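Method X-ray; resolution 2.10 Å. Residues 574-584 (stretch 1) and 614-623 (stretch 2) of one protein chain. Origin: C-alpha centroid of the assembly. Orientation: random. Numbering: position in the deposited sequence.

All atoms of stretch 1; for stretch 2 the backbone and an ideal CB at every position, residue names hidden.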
# COMPACT_ATOMS: atom_id res chain seq x y z
N ARG A 574 10.08 32.62 5.70
CA ARG A 574 10.00 33.02 7.10
C ARG A 574 10.52 31.89 8.00
O ARG A 574 11.30 32.13 8.93
CB ARG A 574 8.56 33.40 7.49
CG ARG A 574 7.87 34.35 6.52
CD ARG A 574 6.71 35.10 7.17
NE ARG A 574 5.61 34.22 7.55
CZ ARG A 574 4.50 34.05 6.83
NH1 ARG A 574 4.34 34.69 5.68
NH2 ARG A 574 3.54 33.24 7.26
N ALA A 575 10.12 30.67 7.69
CA ALA A 575 10.55 29.50 8.45
C ALA A 575 12.07 29.33 8.40
O ALA A 575 12.71 28.98 9.40
CB ALA A 575 9.86 28.24 7.93
N ALA A 576 12.63 29.59 7.23
CA ALA A 576 14.07 29.46 7.04
C ALA A 576 14.82 30.46 7.92
O ALA A 576 15.92 30.18 8.39
CB ALA A 576 14.45 29.65 5.56
N ALA A 577 14.23 31.63 8.13
CA ALA A 577 14.84 32.64 9.00
C ALA A 577 14.88 32.14 10.45
O ALA A 577 15.91 32.24 11.12
CB ALA A 577 14.10 33.96 8.89
N LEU A 578 13.75 31.62 10.93
CA LEU A 578 13.70 31.04 12.28
C LEU A 578 14.75 29.94 12.44
O LEU A 578 15.45 29.88 13.45
CB LEU A 578 12.30 30.50 12.58
CG LEU A 578 11.36 31.40 13.39
CD1 LEU A 578 11.23 32.77 12.74
CD2 LEU A 578 9.98 30.76 13.55
N GLU A 579 14.85 29.06 11.44
CA GLU A 579 15.77 27.92 11.52
C GLU A 579 17.24 28.35 11.48
O GLU A 579 18.09 27.71 12.10
CB GLU A 579 15.46 26.90 10.42
CG GLU A 579 14.17 26.14 10.68
CD GLU A 579 13.63 25.41 9.46
OE1 GLU A 579 14.06 25.71 8.33
OE2 GLU A 579 12.77 24.52 9.64
N GLN A 580 17.53 29.43 10.78
CA GLN A 580 18.88 29.98 10.77
C GLN A 580 19.18 30.63 12.12
O GLN A 580 20.31 30.61 12.59
CB GLN A 580 19.06 30.98 9.61
CG GLN A 580 20.39 31.73 9.61
CD GLN A 580 21.59 30.82 9.43
OE1 GLN A 580 21.45 29.63 9.16
NE2 GLN A 580 22.79 31.39 9.56
N ALA A 581 18.15 31.19 12.75
CA ALA A 581 18.29 31.78 14.07
C ALA A 581 18.64 30.70 15.10
O ALA A 581 19.55 30.88 15.92
CB ALA A 581 17.01 32.50 14.47
N ALA A 582 17.93 29.59 15.04
CA ALA A 582 18.25 28.44 15.88
C ALA A 582 19.71 28.03 15.68
O ALA A 582 20.44 27.81 16.65
CB ALA A 582 17.32 27.26 15.57
N HIS A 583 20.13 27.94 14.43
CA HIS A 583 21.51 27.59 14.12
C HIS A 583 22.52 28.55 14.77
O HIS A 583 23.53 28.13 15.33
CB HIS A 583 21.73 27.55 12.61
CG HIS A 583 23.16 27.43 12.21
ND1 HIS A 583 23.87 26.25 12.34
CD2 HIS A 583 24.03 28.33 11.71
CE1 HIS A 583 25.11 26.44 11.93
NE2 HIS A 583 25.23 27.69 11.53
N LEU A 584 22.24 29.85 14.69
CA LEU A 584 23.16 30.86 15.22
C LEU A 584 23.19 30.82 16.75
O LEU A 584 24.23 31.01 17.37
CB LEU A 584 22.78 32.25 14.69
CG LEU A 584 23.00 32.50 13.19
CD1 LEU A 584 22.45 33.85 12.73
CD2 LEU A 584 24.48 32.36 12.80
N UNK A 614 15.28 28.26 23.60
CA UNK A 614 15.18 29.33 22.61
C UNK A 614 15.31 28.78 21.20
O UNK A 614 14.51 29.10 20.33
CB UNK A 614 16.25 30.39 22.86
N UNK A 615 16.32 27.93 20.99
CA UNK A 615 16.53 27.30 19.68
C UNK A 615 15.40 26.35 19.34
O UNK A 615 15.00 26.24 18.18
CB UNK A 615 17.86 26.55 19.65
N UNK A 616 14.88 25.63 20.34
CA UNK A 616 13.74 24.74 20.12
C UNK A 616 12.51 25.53 19.66
O UNK A 616 11.77 25.10 18.78
CB UNK A 616 13.42 23.96 21.40
N UNK A 617 12.28 26.69 20.28
CA UNK A 617 11.15 27.52 19.88
C UNK A 617 11.24 27.86 18.39
O UNK A 617 10.26 27.75 17.66
CB UNK A 617 11.10 28.80 20.72
N UNK A 618 12.43 28.27 17.95
CA UNK A 618 12.63 28.66 16.56
C UNK A 618 12.34 27.51 15.59
O UNK A 618 11.63 27.69 14.60
CB UNK A 618 14.06 29.16 16.36
N UNK A 619 12.87 26.34 15.89
CA UNK A 619 12.71 25.20 14.99
C UNK A 619 11.28 24.67 15.00
O UNK A 619 10.75 24.31 13.96
CB UNK A 619 13.68 24.08 15.38
N UNK A 620 10.67 24.66 16.17
CA UNK A 620 9.30 24.17 16.30
C UNK A 620 8.29 25.11 15.64
O UNK A 620 7.42 24.66 14.89
CB UNK A 620 8.95 23.99 17.78
N UNK A 621 8.39 26.41 15.91
CA UNK A 621 7.51 27.35 15.23
C UNK A 621 7.77 27.37 13.72
O UNK A 621 6.85 27.56 12.92
CB UNK A 621 7.69 28.75 15.81
N UNK A 622 9.02 27.16 13.33
CA UNK A 622 9.31 27.09 11.90
C UNK A 622 8.57 25.91 11.29
O UNK A 622 7.96 26.02 10.23
CB UNK A 622 10.81 26.97 11.65
N UNK A 623 8.61 24.77 12.00
CA UNK A 623 8.00 23.54 11.50
C UNK A 623 6.47 23.63 11.48
O UNK A 623 5.84 23.23 10.50
CB UNK A 623 8.44 22.35 12.36

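Two helices run nearly antiparallel, at 160°, with axes only 7.8 Å apart; at that spacing, small residues are expected wherever the backbones meet. Stretch 1 already obliges with Ala575 and Ala582.

Position 614 has nothing of stretch 1 within 5.5 Å of its ideal CB, so this contact sets no size limit. It is Ala614.

Position 615 points sideways, its ideal CB 4.2 Å from Ala582 O, where the CA atoms of 615 and Ala582 are 4.3 Å apart. Something small, or a longer chain leaning outward, would suit. The residue is Ala615, its CB 4.2 Å from Ala582 CB, while Ala582 CB also rests 3.6 Å from Ala615 O.

Positions 616 and 617 point away and sideways, out of reach, and stretch 1 cannot choose between polar and aromatic. They are Asp616 and Phe617, the ring of the latter leading away.

Position 618 points toward stretch 1. Its ideal CB lies 3.3 Å from Leu578 O and 3.9 Å from Ala582 CB, with Ala581 CB at 4.8 Å: tight at the root, with a methyl beyond. Ala, Ser or Cys would fit. Cys618 takes the m rotamer, which brings SG to 4.2 Å from Ala581 CB, while its CB packs 3.9 Å from Ala582 CB.

Position 619 points sideways, with Ala582 CB at 4.8 Å and Glu579 CG at 5.1 Å from its ideal CB. A long chain could lie along the Ala582 methyl, its polar end beyond, near the Glu579 carbonyl; Lys, Gln or Arg would suit, and Met the apolar part alone. It is Arg619. CG sits 3.5 Å from Ala582 CB, and that methyl lies over one face of the guanidinium. Two waters bridge the helices, each from a side chain to a backbone carbonyl: one accepts from Arg619 NE (2.9 Å) and donates to Glu579 O (2.8 Å), and a second donates to both Glu579 OE2 (2.6 Å) and Arg619 O (2.8 Å).

Position 620 points away, leaving size free here; it is Tyr620, chi1 t.

Position 621 points sideways with its ideal CB 3.8 Å from Leu578 CD2, so any larger group must turn off beyond it; a long or aromatic chain that does so would suit. Tyr621 does this: its CB packs 3.9 Å from Leu578 CD2 and the rest of the side chain leads away.

Position 622 points toward stretch 1, its ideal CB 3.6 Å from both Ala575 O and Glu579 CG and 3.9 Å from Leu578 CB. Hemmed in by three residues, it favours Ala. Ala622 is found, its CB 3.5 Å from Ala575 O and 4.0 Å from Ala575 CB.

Position 623 points away, unconstrained by stretch 1, and is Ala623.

Stretch 2, residues 614-623: AADFCRYYAA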
# COMPACT_ATOMS: atom_id res chain seq x y z
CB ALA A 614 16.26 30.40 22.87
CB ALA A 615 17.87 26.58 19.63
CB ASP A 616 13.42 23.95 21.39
CG ASP A 616 14.49 22.90 21.75
OD1 ASP A 616 15.34 22.57 20.89
OD2 ASP A 616 14.47 22.40 22.89
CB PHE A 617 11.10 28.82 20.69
CG PHE A 617 10.27 28.73 21.95
CD1 PHE A 617 10.80 29.14 23.16
CD2 PHE A 617 8.97 28.26 21.91
CE1 PHE A 617 10.05 29.07 24.32
CE2 PHE A 617 8.22 28.17 23.06
CZ PHE A 617 8.75 28.58 24.26
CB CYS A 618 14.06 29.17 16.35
SG CYS A 618 14.46 30.69 17.23
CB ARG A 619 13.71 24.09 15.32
CG ARG A 619 15.16 24.51 15.20
CD ARG A 619 16.10 23.32 15.06
NE ARG A 619 17.49 23.76 14.93
CZ ARG A 619 18.34 23.86 15.95
NH1 ARG A 619 17.95 23.52 17.17
NH2 ARG A 619 19.58 24.28 15.74
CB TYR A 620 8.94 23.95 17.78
CG TYR A 620 7.52 23.49 17.96
CD1 TYR A 620 7.13 22.19 17.64
CD2 TYR A 620 6.55 24.36 18.43
CE1 TYR A 620 5.82 21.77 17.80
CE2 TYR A 620 5.23 23.95 18.59
CZ TYR A 620 4.88 22.66 18.28
OH TYR A 620 3.57 22.27 18.44
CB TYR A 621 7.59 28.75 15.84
CG TYR A 621 7.06 28.81 17.26
CD1 TYR A 621 6.02 27.97 17.66
CD2 TYR A 621 7.57 29.71 18.18
CE1 TYR A 621 5.53 28.01 18.95
CE2 TYR A 621 7.08 29.76 19.48
CZ TYR A 621 6.06 28.90 19.86
OH TYR A 621 5.57 28.94 21.14
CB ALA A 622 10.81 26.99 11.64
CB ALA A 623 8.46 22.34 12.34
O HOH W 1 18.32 24.89 12.41
O HOH W 2 12.37 23.23 11.91
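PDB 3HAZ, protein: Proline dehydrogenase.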